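Local coordinates for protein dual specificity phosphatase 28 (Homo sapiens, PDB 5Y15) that acts as a dual-specificity phosphatase that hydrolyses a synthetic phosphate ester in vitro but has almost no detectable activity with phosphotyrosine, at residues K149-V154 / G166-L171; G56-L61 / P79-V84; A85-P90 / E104-A109; V72-P77 / P95-L100. The protein carries 2 engineered substitutions. All coordinates share one frame; numbering follows the deposited sequence.

Contact 1 of 4, residues K149-V154 / G166-L171; sequences KAFQMV and GFWSQL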
loop_
_atom_site.group_PDB
_atom_site.type_symbol
_atom_site.label_atom_id
_atom_site.label_comp_id
_atom_site.label_asym_id
_atom_site.label_seq_id
_atom_site.Cartn_x
_atom_site.Cartn_y
_atom_site.Cartn_z
ATOM N N LYS A 149 7.973 4.617 23.423
ATOM C CA LYS A 149 6.918 3.664 23.742
ATOM C C LYS A 149 6.451 2.867 22.536
ATOM O O LYS A 149 6.018 1.716 22.694
ATOM C CB LYS A 149 5.738 4.373 24.410
ATOM C CG LYS A 149 5.877 4.442 25.947
ATOM C CD LYS A 149 7.153 5.153 26.401
ATOM C CE LYS A 149 7.359 5.066 27.909
ATOM N NZ LYS A 149 8.620 5.752 28.330
ATOM N N ALA A 150 6.482 3.453 21.338
ATOM C CA ALA A 150 6.155 2.667 20.158
ATOM C C ALA A 150 7.130 1.511 20.028
ATOM O O ALA A 150 6.728 0.343 19.895
ATOM C CB ALA A 150 6.196 3.539 18.899
ATOM N N PHE A 151 8.422 1.805 20.130
ATOM C CA PHE A 151 9.357 0.705 19.997
ATOM C C PHE A 151 9.225 -0.250 21.171
ATOM O O PHE A 151 9.321 -1.463 20.983
ATOM C CB PHE A 151 10.800 1.182 19.866
ATOM C CG PHE A 151 11.750 0.051 19.646
ATOM C CD1 PHE A 151 11.633 -0.732 18.500
ATOM C CD2 PHE A 151 12.732 -0.258 20.573
ATOM C CE1 PHE A 151 12.480 -1.813 18.274
ATOM C CE2 PHE A 151 13.595 -1.325 20.352
ATOM C CZ PHE A 151 13.461 -2.116 19.198
ATOM N N GLN A 152 8.965 0.274 22.386
ATOM C CA GLN A 152 8.786 -0.614 23.534
ATOM C C GLN A 152 7.669 -1.615 23.284
ATOM O O GLN A 152 7.806 -2.802 23.595
ATOM C CB GLN A 152 8.497 0.192 24.809
ATOM C CG GLN A 152 8.356 -0.687 26.041
ATOM C CD GLN A 152 7.356 -0.122 27.060
ATOM O OE1 GLN A 152 7.744 0.403 28.109
ATOM N NE2 GLN A 152 6.066 -0.231 26.747
ATOM N N MET A 153 6.564 -1.169 22.691
ATOM C CA MET A 153 5.525 -2.122 22.325
ATOM C C MET A 153 6.033 -3.142 21.309
ATOM O O MET A 153 5.779 -4.347 21.444
ATOM C CB MET A 153 4.314 -1.397 21.760
ATOM C CG MET A 153 3.522 -0.615 22.779
ATOM S SD MET A 153 2.026 -0.204 21.907
ATOM C CE MET A 153 1.209 -1.792 21.980
ATOM N N VAL A 154 6.760 -2.690 20.287
ATOM C CA VAL A 154 7.219 -3.648 19.281
ATOM C C VAL A 154 8.144 -4.679 19.923
ATOM O O VAL A 154 7.966 -5.890 19.754
ATOM C CB VAL A 154 7.887 -2.920 18.099
ATOM C CG1 VAL A 154 8.559 -3.938 17.129
ATOM C CG2 VAL A 154 6.856 -2.083 17.337
ATOM N N GLY A 166 20.736 2.445 10.865
ATOM C CA GLY A 166 20.260 3.446 9.929
ATOM C C GLY A 166 18.763 3.642 10.044
ATOM O O GLY A 166 18.274 4.774 10.059
ATOM N N PHE A 167 18.017 2.539 10.139
ATOM C CA PHE A 167 16.582 2.646 10.346
ATOM C C PHE A 167 16.266 3.339 11.667
ATOM O O PHE A 167 15.320 4.131 11.744
ATOM C CB PHE A 167 15.932 1.272 10.326
ATOM C CG PHE A 167 15.996 0.578 9.000
ATOM C CD1 PHE A 167 16.309 1.270 7.848
ATOM C CD2 PHE A 167 15.698 -0.775 8.910
ATOM C CE1 PHE A 167 16.342 0.620 6.635
ATOM C CE2 PHE A 167 15.741 -1.435 7.703
ATOM C CZ PHE A 167 16.058 -0.741 6.564
ATOM N N TRP A 168 17.043 3.065 12.722
ATOM C CA TRP A 168 16.788 3.756 13.985
ATOM C C TRP A 168 17.002 5.248 13.841
ATOM O O TRP A 168 16.233 6.053 14.390
ATOM C CB TRP A 168 17.691 3.237 15.108
ATOM C CG TRP A 168 17.237 3.779 16.431
ATOM C CD1 TRP A 168 17.815 4.784 17.151
ATOM C CD2 TRP A 168 16.081 3.373 17.166
ATOM N NE1 TRP A 168 17.102 5.013 18.294
ATOM C CE2 TRP A 168 16.035 4.153 18.329
ATOM C CE3 TRP A 168 15.092 2.405 16.959
ATOM C CZ2 TRP A 168 15.030 4.004 19.285
ATOM C CZ3 TRP A 168 14.092 2.270 17.900
ATOM C CH2 TRP A 168 14.072 3.056 19.046
ATOM N N SER A 169 18.037 5.634 13.091
ATOM C CA SER A 169 18.291 7.052 12.872
ATOM C C SER A 169 17.113 7.688 12.160
ATOM O O SER A 169 16.619 8.761 12.554
ATOM C CB SER A 169 19.569 7.215 12.048
ATOM O OG SER A 169 19.841 8.582 11.807
ATOM N N GLN A 170 16.607 6.994 11.149
ATOM C CA GLN A 170 15.462 7.517 10.419
ATOM C C GLN A 170 14.215 7.589 11.299
ATOM O O GLN A 170 13.408 8.511 11.135
ATOM C CB GLN A 170 15.254 6.661 9.185
ATOM C CG GLN A 170 16.385 6.844 8.150
ATOM C CD GLN A 170 16.457 5.675 7.221
ATOM O OE1 GLN A 170 15.449 5.278 6.631
ATOM N NE2 GLN A 170 17.657 5.100 7.080
ATOM N N LEU A 171 14.058 6.667 12.262
ATOM C CA LEU A 171 12.936 6.745 13.202
ATOM C C LEU A 171 13.063 7.957 14.118
ATOM O O LEU A 171 12.066 8.616 14.434
ATOM C CB LEU A 171 12.866 5.462 14.026
ATOM C CG LEU A 171 12.315 4.280 13.230
ATOM C CD1 LEU A 171 12.578 2.968 13.951
ATOM C CD2 LEU A 171 10.842 4.437 12.938
#
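The six-membered ring of Trp168 sets its edge against one face of the Phe151 ring. The pair is a T-shaped (edge-to-face) stack, with ring centroids 5.1 Å apart and planes at 73°. Trp168 CZ3 and CH2 share the touching, CZ3 slightly closer. CZ3 lies over the face near the attached end of the phenyl ring, off centre toward the rim, and is 3.7 Å from Phe151 CG. Trp168 CH2 follows at 3.8 Å from the same Phe151 CG. At the edge of the indole, in its plane, lies Phe151 CB, 3.9 Å from Trp168 CH2. The far corner of the indole thus meets the root of the Phe151 side chain.

No hydrogen bond crosses between the segments. The backbones stay well apart: Phe151 CA and Leu171 CA, the nearest pair, are separated by 9.8 Å. The long indole of Trp168 bridges the space between the helices; with CG anti to the backbone N (chi1 -170°) it extends toward Phe151. Phe151 points toward the partner segment from the start.

Phe151 also packs on Pro163 and on Thr136 of helix 130-142, while Trp168 rests on Leu147. The stack is a partly exposed helix-helix contact. It joins helices 147-157 and 165-179, consecutive members of the helical layer of the dual-specificity phosphatase catalytic domain.

Contact 2 of 4, residues G56-L61 / P79-V84; sequences GAEEQL and PQAPGV. Engineered in segment 79-84: Gln80 (natural residue Arg).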
loop_
_atom_site.group_PDB
_atom_site.type_symbol
_atom_site.label_atom_id
_atom_site.label_comp_id
_atom_site.label_asym_id
_atom_site.label_seq_id
_atom_site.Cartn_x
_atom_site.Cartn_y
_atom_site.Cartn_z
ATOM N N GLY A 56 3.226 -17.031 4.708
ATOM C CA GLY A 56 2.895 -18.417 4.460
ATOM C C GLY A 56 2.008 -19.058 5.507
ATOM O O GLY A 56 1.831 -20.281 5.484
ATOM N N ALA A 57 1.490 -18.290 6.459
ATOM C CA ALA A 57 0.502 -18.778 7.431
ATOM C C ALA A 57 -0.904 -18.286 7.092
ATOM O O ALA A 57 -1.571 -17.675 7.927
ATOM C CB ALA A 57 0.899 -18.368 8.847
ATOM N N GLU A 58 -1.366 -18.551 5.865
ATOM C CA GLU A 58 -2.618 -18.013 5.325
ATOM C C GLU A 58 -3.828 -18.117 6.253
ATOM O O GLU A 58 -4.678 -17.214 6.267
ATOM C CB GLU A 58 -2.959 -18.711 4.000
ATOM C CG GLU A 58 -2.035 -18.358 2.826
ATOM C CD GLU A 58 -0.714 -19.123 2.822
ATOM O OE1 GLU A 58 -0.131 -19.319 1.723
ATOM O OE2 GLU A 58 -0.284 -19.542 3.915
ATOM N N GLU A 59 -3.917 -19.192 7.043
ATOM C CA GLU A 59 -5.100 -19.371 7.879
ATOM C C GLU A 59 -5.023 -18.546 9.158
ATOM O O GLU A 59 -6.058 -18.078 9.656
ATOM C CB GLU A 59 -5.301 -20.861 8.194
ATOM C CG GLU A 59 -6.415 -21.183 9.232
ATOM C CD GLU A 59 -7.846 -20.940 8.718
ATOM O OE1 GLU A 59 -8.337 -19.786 8.830
ATOM O OE2 GLU A 59 -8.472 -21.913 8.226
ATOM N N GLN A 60 -3.823 -18.347 9.704
ATOM C CA GLN A 60 -3.703 -17.398 10.805
ATOM C C GLN A 60 -4.021 -15.995 10.314
ATOM O O GLN A 60 -4.687 -15.224 11.003
ATOM C CB GLN A 60 -2.299 -17.443 11.411
ATOM C CG GLN A 60 -1.681 -18.823 11.505
ATOM C CD GLN A 60 -0.782 -18.985 12.725
ATOM O OE1 GLN A 60 0.088 -18.152 12.988
ATOM N NE2 GLN A 60 -0.979 -20.075 13.464
ATOM N N LEU A 61 -3.566 -15.656 9.113
ATOM C CA LEU A 61 -3.865 -14.342 8.565
ATOM C C LEU A 61 -5.364 -14.146 8.372
ATOM O O LEU A 61 -5.887 -13.052 8.616
ATOM C CB LEU A 61 -3.100 -14.151 7.246
ATOM C CG LEU A 61 -1.574 -14.113 7.423
ATOM C CD1 LEU A 61 -0.834 -13.958 6.111
ATOM C CD2 LEU A 61 -1.226 -12.995 8.353
ATOM N N PRO A 79 2.295 -12.240 0.303
ATOM C CA PRO A 79 1.466 -13.228 0.994
ATOM C C PRO A 79 0.848 -14.169 -0.015
ATOM O O PRO A 79 0.076 -13.768 -0.893
ATOM C CB PRO A 79 0.417 -12.369 1.711
ATOM C CG PRO A 79 0.276 -11.172 0.823
ATOM C CD PRO A 79 1.701 -10.892 0.369
ATOM N N GLN A 80 1.231 -15.437 0.070
ATOM C CA GLN A 80 0.560 -16.428 -0.754
ATOM C C GLN A 80 -0.931 -16.498 -0.431
ATOM O O GLN A 80 -1.667 -17.220 -1.119
ATOM C CB GLN A 80 1.264 -17.787 -0.584
ATOM C CG GLN A 80 2.744 -17.802 -1.063
ATOM C CD GLN A 80 3.722 -18.378 -0.024
ATOM O OE1 GLN A 80 3.767 -17.921 1.121
ATOM N NE2 GLN A 80 4.517 -19.372 -0.432
ATOM N N ALA A 81 -1.383 -15.738 0.587
ATOM C CA ALA A 81 -2.807 -15.588 0.890
ATOM C C ALA A 81 -3.519 -14.818 -0.219
ATOM O O ALA A 81 -3.084 -13.718 -0.589
ATOM C CB ALA A 81 -2.996 -14.870 2.221
ATOM N N PRO A 82 -4.620 -15.343 -0.747
ATOM C CA PRO A 82 -5.294 -14.735 -1.896
ATOM C C PRO A 82 -6.336 -13.710 -1.482
ATOM O O PRO A 82 -6.870 -13.732 -0.370
ATOM C CB PRO A 82 -5.962 -15.945 -2.564
ATOM C CG PRO A 82 -6.346 -16.816 -1.378
ATOM C CD PRO A 82 -5.299 -16.574 -0.299
ATOM N N GLY A 83 -6.580 -12.762 -2.388
ATOM C CA GLY A 83 -7.551 -11.708 -2.157
ATOM C C GLY A 83 -7.151 -10.644 -1.160
ATOM O O GLY A 83 -7.903 -9.682 -0.976
ATOM N N VAL A 84 -5.994 -10.774 -0.522
ATOM C CA VAL A 84 -5.510 -9.818 0.464
ATOM C C VAL A 84 -4.566 -8.855 -0.238
ATOM O O VAL A 84 -3.562 -9.280 -0.825
ATOM C CB VAL A 84 -4.805 -10.524 1.632
ATOM C CG1 VAL A 84 -4.214 -9.503 2.590
ATOM C CG2 VAL A 84 -5.777 -11.453 2.345
#
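The start of helix 58-63 runs close beside the loop before strand 85-88, with Glu58 CA 5.1 Å from Ala81 CA and Gly56 CA 6.0 Å from Gln80 CA. Ala57 holds the N-cap position between the two touching residues of its segment.

Glu58 carries the contact. Its CG rests on the backbone of the loop, 3.5 Å from Ala81 CA, and also meets the methyl group, 3.7 Å from Ala81 CB. The chain then bends at chi2 (81°), and the carboxylate turns back from Ala81 to the neighbouring Gln80. Glu58 OE1 comes 3.1 Å from Gln80 CB, a close approach to a carbon. The exact placing of this carboxylate is doubtful, because its other oxygen is modelled too near Gly56.

Gln80 is an engineered residue in place of a natural arginine. Its amide oxygen reaches over to the loop before the helix, where Gln80 OE1 is 3.5 Å from Gly56 CA. No hydrogen bond joins the two segments.

On the inner side, Leu61 CD1 stands 4.5 Å from Ala81 CB. Leu61 continues inward onto Leu40, Val66 and Leu121, while Pro79 packs on Cys69 and Tyr123. The result is helix-to-loop packing at one end of the phosphatase domain. It joins the short helix before strand 66-71 to the loop that follows that strand, away from the catalytic site.

Contact 3 of 4, residues A85-P90 / E104-A109; sequences AELRVP and EPTCAA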
loop_
_atom_site.group_PDB
_atom_site.type_symbol
_atom_site.label_atom_id
_atom_site.label_comp_id
_atom_site.label_asym_id
_atom_site.label_seq_id
_atom_site.Cartn_x
_atom_site.Cartn_y
_atom_site.Cartn_z
ATOM N N ALA A 85 -4.890 -7.563 -0.180
ATOM C CA ALA A 85 -4.034 -6.551 -0.781
ATOM C C ALA A 85 -2.657 -6.605 -0.136
ATOM O O ALA A 85 -2.519 -6.942 1.036
ATOM C CB ALA A 85 -4.658 -5.161 -0.599
ATOM N N GLU A 86 -1.627 -6.295 -0.927
ATOM C CA GLU A 86 -0.240 -6.366 -0.482
ATOM C C GLU A 86 0.498 -5.120 -0.929
ATOM O O GLU A 86 0.455 -4.753 -2.111
ATOM C CB GLU A 86 0.510 -7.599 -1.055
ATOM C CG GLU A 86 2.057 -7.464 -0.921
ATOM C CD GLU A 86 2.880 -8.493 -1.749
ATOM O OE1 GLU A 86 2.313 -9.156 -2.649
ATOM O OE2 GLU A 86 4.119 -8.609 -1.525
ATOM N N LEU A 87 1.187 -4.488 0.012
ATOM C CA LEU A 87 2.014 -3.321 -0.257
ATOM C C LEU A 87 3.463 -3.729 -0.055
ATOM O O LEU A 87 3.841 -4.123 1.056
ATOM C CB LEU A 87 1.633 -2.156 0.670
ATOM C CG LEU A 87 2.600 -0.968 0.684
ATOM C CD1 LEU A 87 2.589 -0.263 -0.645
ATOM C CD2 LEU A 87 2.206 0.010 1.798
ATOM N N ARG A 88 4.276 -3.623 -1.108
ATOM C CA ARG A 88 5.694 -3.917 -0.994
ATOM C C ARG A 88 6.421 -2.605 -0.792
ATOM O O ARG A 88 6.219 -1.656 -1.558
ATOM C CB ARG A 88 6.251 -4.628 -2.243
ATOM C CG ARG A 88 7.803 -4.715 -2.235
ATOM C CD ARG A 88 8.425 -5.518 -3.428
ATOM N NE ARG A 88 7.796 -6.811 -3.643
ATOM C CZ ARG A 88 8.211 -7.936 -3.065
ATOM N NH1 ARG A 88 9.245 -7.904 -2.221
ATOM N NH2 ARG A 88 7.584 -9.077 -3.312
ATOM N N VAL A 89 7.250 -2.553 0.245
ATOM C CA VAL A 89 8.114 -1.418 0.547
ATOM C C VAL A 89 9.532 -1.863 0.235
ATOM O O VAL A 89 10.141 -2.581 1.033
ATOM C CB VAL A 89 7.924 -0.977 2.007
ATOM C CG1 VAL A 89 8.836 0.190 2.391
ATOM C CG2 VAL A 89 6.494 -0.589 2.194
ATOM N N PRO A 90 10.072 -1.483 -0.918
ATOM C CA PRO A 90 11.296 -2.118 -1.429
ATOM C C PRO A 90 12.575 -1.597 -0.816
ATOM O O PRO A 90 13.141 -0.611 -1.305
ATOM C CB PRO A 90 11.254 -1.812 -2.932
ATOM C CG PRO A 90 10.338 -0.671 -3.104
ATOM C CD PRO A 90 9.595 -0.407 -1.797
ATOM N N GLU A 104 5.470 7.585 5.671
ATOM C CA GLU A 104 4.164 8.246 5.629
ATOM C C GLU A 104 3.193 7.536 4.688
ATOM O O GLU A 104 2.074 7.202 5.123
ATOM C CB GLU A 104 4.387 9.729 5.277
ATOM C CG GLU A 104 3.224 10.645 5.593
ATOM C CD GLU A 104 2.705 10.476 6.978
ATOM O OE1 GLU A 104 3.518 10.435 7.924
ATOM O OE2 GLU A 104 1.468 10.354 7.124
ATOM N N PRO A 105 3.558 7.216 3.444
ATOM C CA PRO A 105 2.625 6.477 2.570
ATOM C C PRO A 105 2.333 5.040 3.002
ATOM O O PRO A 105 1.284 4.494 2.620
ATOM C CB PRO A 105 3.344 6.488 1.212
ATOM C CG PRO A 105 4.304 7.612 1.305
ATOM C CD PRO A 105 4.746 7.687 2.707
ATOM N N THR A 106 3.270 4.363 3.679
ATOM C CA THR A 106 2.993 3.009 4.164
ATOM C C THR A 106 2.055 3.043 5.374
ATOM O O THR A 106 1.092 2.263 5.459
ATOM C CB THR A 106 4.305 2.322 4.537
ATOM O OG1 THR A 106 5.168 2.326 3.403
ATOM C CG2 THR A 106 4.065 0.884 4.974
ATOM N N CYS A 107 2.335 3.951 6.308
ATOM C CA CYS A 107 1.505 4.114 7.502
ATOM C C CYS A 107 0.081 4.516 7.154
ATOM O O CYS A 107 -0.866 4.088 7.825
ATOM C CB CYS A 107 2.129 5.151 8.421
ATOM S SG CYS A 107 3.648 4.550 9.185
ATOM N N ALA A 108 -0.105 5.343 6.120
ATOM C CA ALA A 108 -1.479 5.709 5.778
ATOM C C ALA A 108 -2.244 4.535 5.191
ATOM O O ALA A 108 -3.433 4.367 5.462
ATOM C CB ALA A 108 -1.504 6.901 4.828
ATOM N N ALA A 109 -1.594 3.699 4.384
ATOM C CA ALA A 109 -2.289 2.510 3.901
ATOM C C ALA A 109 -2.661 1.601 5.059
ATOM O O ALA A 109 -3.759 1.017 5.086
ATOM C CB ALA A 109 -1.420 1.753 2.880
#
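Leu87 and Val89 meet Thr106 and Ala109 within a beta-alpha-beta crossover. Strand 85-88 leads into helix 100-115, which runs on to the parallel strand 119-123. The contact is buried and has no hydrogen bond across it; the touching groups are methyls and the hydroxyl of Thr106.

Leu87 CD2 does most of the work. It lies 3.8 Å from Thr106 CG2 and 4.2 Å from Ala109 CB, so one methyl spans successive turns of the helix. Val89 uses its CG2, which comes 3.4 Å from Thr106 OG1.

The threonine is turned so that CG2 stands anti to its own nitrogen and OG1 lies beside it (chi1 -57°). The methyl thereby faces Leu87. The hydroxyl, though pressed against Val89, is hydrogen-bonded to the carbonyl oxygen of His102 one turn earlier, so its polar need is met within the helix.

Thr106 is further covered by Val70 of strand 66-71 and Val134 of helix 130-142. Strand 85-88 is outermost in its own chain, but it pairs antiparallel with a strand of the second subunit. There Leu87 packs on Leu87 of that subunit, and Ala109 on its Ala109, so the sheet runs on across the interface and the helix packs against its counterpart.

Contact 4 of 4, residues V72-P77 / P95-L100; sequences VSRQQP and PAEDLL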
loop_
_atom_site.group_PDB
_atom_site.type_symbol
_atom_site.label_atom_id
_atom_site.label_comp_id
_atom_site.label_asym_id
_atom_site.label_seq_id
_atom_site.Cartn_x
_atom_site.Cartn_y
_atom_site.Cartn_z
ATOM N N VAL A 72 7.988 -5.602 3.694
ATOM C CA VAL A 72 9.090 -4.620 3.736
ATOM C C VAL A 72 10.342 -5.345 3.266
ATOM O O VAL A 72 11.199 -5.780 4.048
ATOM C CB VAL A 72 9.250 -4.002 5.128
ATOM C CG1 VAL A 72 10.045 -2.689 5.037
ATOM C CG2 VAL A 72 7.870 -3.792 5.800
ATOM N N SER A 73 10.502 -5.433 1.943
ATOM C CA SER A 73 11.686 -6.062 1.369
ATOM C C SER A 73 11.668 -5.880 -0.132
ATOM O O SER A 73 10.631 -5.601 -0.732
ATOM C CB SER A 73 11.749 -7.558 1.666
ATOM O OG SER A 73 10.824 -8.202 0.823
ATOM N N ARG A 74 12.814 -6.153 -0.747
ATOM C CA ARG A 74 12.882 -6.099 -2.194
ATOM C C ARG A 74 12.652 -7.453 -2.818
ATOM O O ARG A 74 12.116 -7.517 -3.927
ATOM C CB ARG A 74 14.246 -5.571 -2.637
ATOM C CG ARG A 74 14.512 -4.155 -2.194
ATOM C CD ARG A 74 15.825 -3.692 -2.765
ATOM N NE ARG A 74 16.185 -2.343 -2.349
ATOM C CZ ARG A 74 16.038 -1.275 -3.123
ATOM N NH1 ARG A 74 15.516 -1.415 -4.336
ATOM N NH2 ARG A 74 16.398 -0.074 -2.689
ATOM N N GLN A 75 12.912 -8.538 -2.081
ATOM C CA GLN A 75 12.950 -9.855 -2.693
ATOM C C GLN A 75 12.138 -10.890 -1.951
ATOM O O GLN A 75 12.117 -12.036 -2.402
ATOM C CB GLN A 75 14.394 -10.400 -2.735
ATOM C CG GLN A 75 15.453 -9.528 -3.375
ATOM C CD GLN A 75 15.122 -9.136 -4.787
ATOM O OE1 GLN A 75 14.311 -9.787 -5.452
ATOM N NE2 GLN A 75 15.764 -8.075 -5.269
ATOM N N GLN A 76 11.339 -10.495 -0.895
ATOM C CA GLN A 76 10.616 -11.580 -0.257
ATOM C C GLN A 76 9.260 -11.733 -0.921
ATOM O O GLN A 76 8.692 -10.750 -1.405
ATOM C CB GLN A 76 10.426 -11.338 1.253
ATOM C CG GLN A 76 11.727 -11.265 2.059
ATOM C CD GLN A 76 12.428 -12.615 2.178
ATOM O OE1 GLN A 76 11.797 -13.638 2.471
ATOM N NE2 GLN A 76 13.741 -12.624 1.942
ATOM N N PRO A 77 8.788 -12.965 -1.055
ATOM C CA PRO A 77 7.531 -13.196 -1.766
ATOM C C PRO A 77 6.342 -12.694 -0.957
ATOM O O PRO A 77 6.276 -12.858 0.263
ATOM C CB PRO A 77 7.507 -14.721 -1.941
ATOM C CG PRO A 77 8.342 -15.220 -0.793
ATOM C CD PRO A 77 9.460 -14.228 -0.700
ATOM N N PRO A 95 21.569 -0.244 6.424
ATOM C CA PRO A 95 21.464 1.081 7.041
ATOM C C PRO A 95 21.494 2.214 6.041
ATOM O O PRO A 95 21.135 3.338 6.400
ATOM C CB PRO A 95 22.668 1.123 8.000
ATOM C CG PRO A 95 23.626 0.102 7.456
ATOM C CD PRO A 95 22.765 -0.982 6.866
ATOM N N ALA A 96 21.941 1.971 4.817
ATOM C CA ALA A 96 21.978 3.012 3.803
ATOM C C ALA A 96 20.677 3.107 3.024
ATOM O O ALA A 96 20.485 4.078 2.291
ATOM C CB ALA A 96 23.135 2.760 2.828
ATOM N N GLU A 97 19.752 2.174 3.224
ATOM C CA GLU A 97 18.471 2.243 2.552
ATOM C C GLU A 97 17.592 3.315 3.192
ATOM O O GLU A 97 17.566 3.476 4.419
ATOM C CB GLU A 97 17.786 0.881 2.628
ATOM C CG GLU A 97 18.472 -0.175 1.798
ATOM C CD GLU A 97 17.883 -0.258 0.409
ATOM O OE1 GLU A 97 17.594 -1.376 -0.062
ATOM O OE2 GLU A 97 17.674 0.802 -0.202
ATOM N N ASP A 98 16.892 4.073 2.344
ATOM C CA ASP A 98 15.993 5.139 2.790
ATOM C C ASP A 98 14.629 4.512 3.035
ATOM O O ASP A 98 13.788 4.410 2.143
ATOM C CB ASP A 98 15.925 6.269 1.767
ATOM C CG ASP A 98 15.158 7.502 2.278
ATOM O OD1 ASP A 98 14.770 7.551 3.470
ATOM O OD2 ASP A 98 14.993 8.463 1.489
ATOM N N LEU A 99 14.410 4.072 4.263
ATOM C CA LEU A 99 13.079 3.600 4.610
ATOM C C LEU A 99 12.165 4.775 4.933
ATOM O O LEU A 99 10.968 4.735 4.613
ATOM C CB LEU A 99 13.166 2.640 5.798
ATOM C CG LEU A 99 11.892 2.125 6.458
ATOM C CD1 LEU A 99 11.127 1.181 5.546
ATOM C CD2 LEU A 99 12.307 1.422 7.721
ATOM N N LEU A 100 12.731 5.832 5.521
ATOM C CA LEU A 100 11.954 6.999 5.924
ATOM C C LEU A 100 11.056 7.515 4.798
ATOM O O LEU A 100 9.892 7.855 5.032
ATOM C CB LEU A 100 12.915 8.085 6.411
ATOM C CG LEU A 100 12.378 9.410 6.943
ATOM C CD1 LEU A 100 11.458 9.186 8.106
ATOM C CD2 LEU A 100 13.537 10.264 7.417
#
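Arg74 and Glu97 form a side-on, two-pronged salt bridge between two loops. Arg74 NE donates to Glu97 OE1 at 2.9 Å, with an angle of 157° at the hydrogen. Arg74 NH2 donates to Glu97 OE2, also at 2.9 Å and slightly straighter at 162°. Each oxygen uses its syn lone pair, and both lie in the guanidinium plane. A third bond, Arg74 NH2 to Glu97 OE1 at 3.2 Å, is weak. The two flat groups are only 5° from coplanar.

The arginine chain is extended from CG to NE and meets the glutamate coming from the opposite direction. Glu97 OE1 has a further donor in the backbone N of Phe92.

Ser73 OG accepts from Gln76 N at 2.9 Å, an ST motif closing residues 73-76, and it is also hydrogen-bonded to Asn71 OD1. Gln76 O accepts from Arg88 NH2 and Asn71 ND2. Gln170 takes Leu99 N and Leu100 N with OE1 and gives NE2 to Glu97 O. Asp98 OD1 caps the N of Ala101 at the start of the helix.

Beside these polar groups, Val72 CG1 and Leu99 CD1 touch at 4.1 Å. Val72 also packs on Arg130, probably the arginine of the phosphate-binding loop.

The paired bonds fix the rotation of both flat groups. Opposite charges probably help to hold the loop after strand 66-71 to the loop before helix 100-115, and the shared OE1 ties Phe92 into the same network.

Contacts 3 and 4 are closest, with centres 12 Å apart. Arg88 joins them: its NH2 is 2.8 Å from Gln76 O and its NH1 3.1 Å from Ser73 O, both probable hydrogen bonds. Contact 4 meets contact 1 through Gln170 OE1, 2.9 Å from Leu99 N. Contact 2 touches contact 3 where Pro79 packs on Glu86. Contacts 1 and 2 lie on opposite sides of the chain's centre, about 27 Å between centres. The active-site position is Ser124, altered here from the residue inferred to form the phosphocysteine intermediate. The side chain of Ser124 is about 5 Å from that of Val72, about 9 Å from that of Val89 and about 11 Å from that of Phe151.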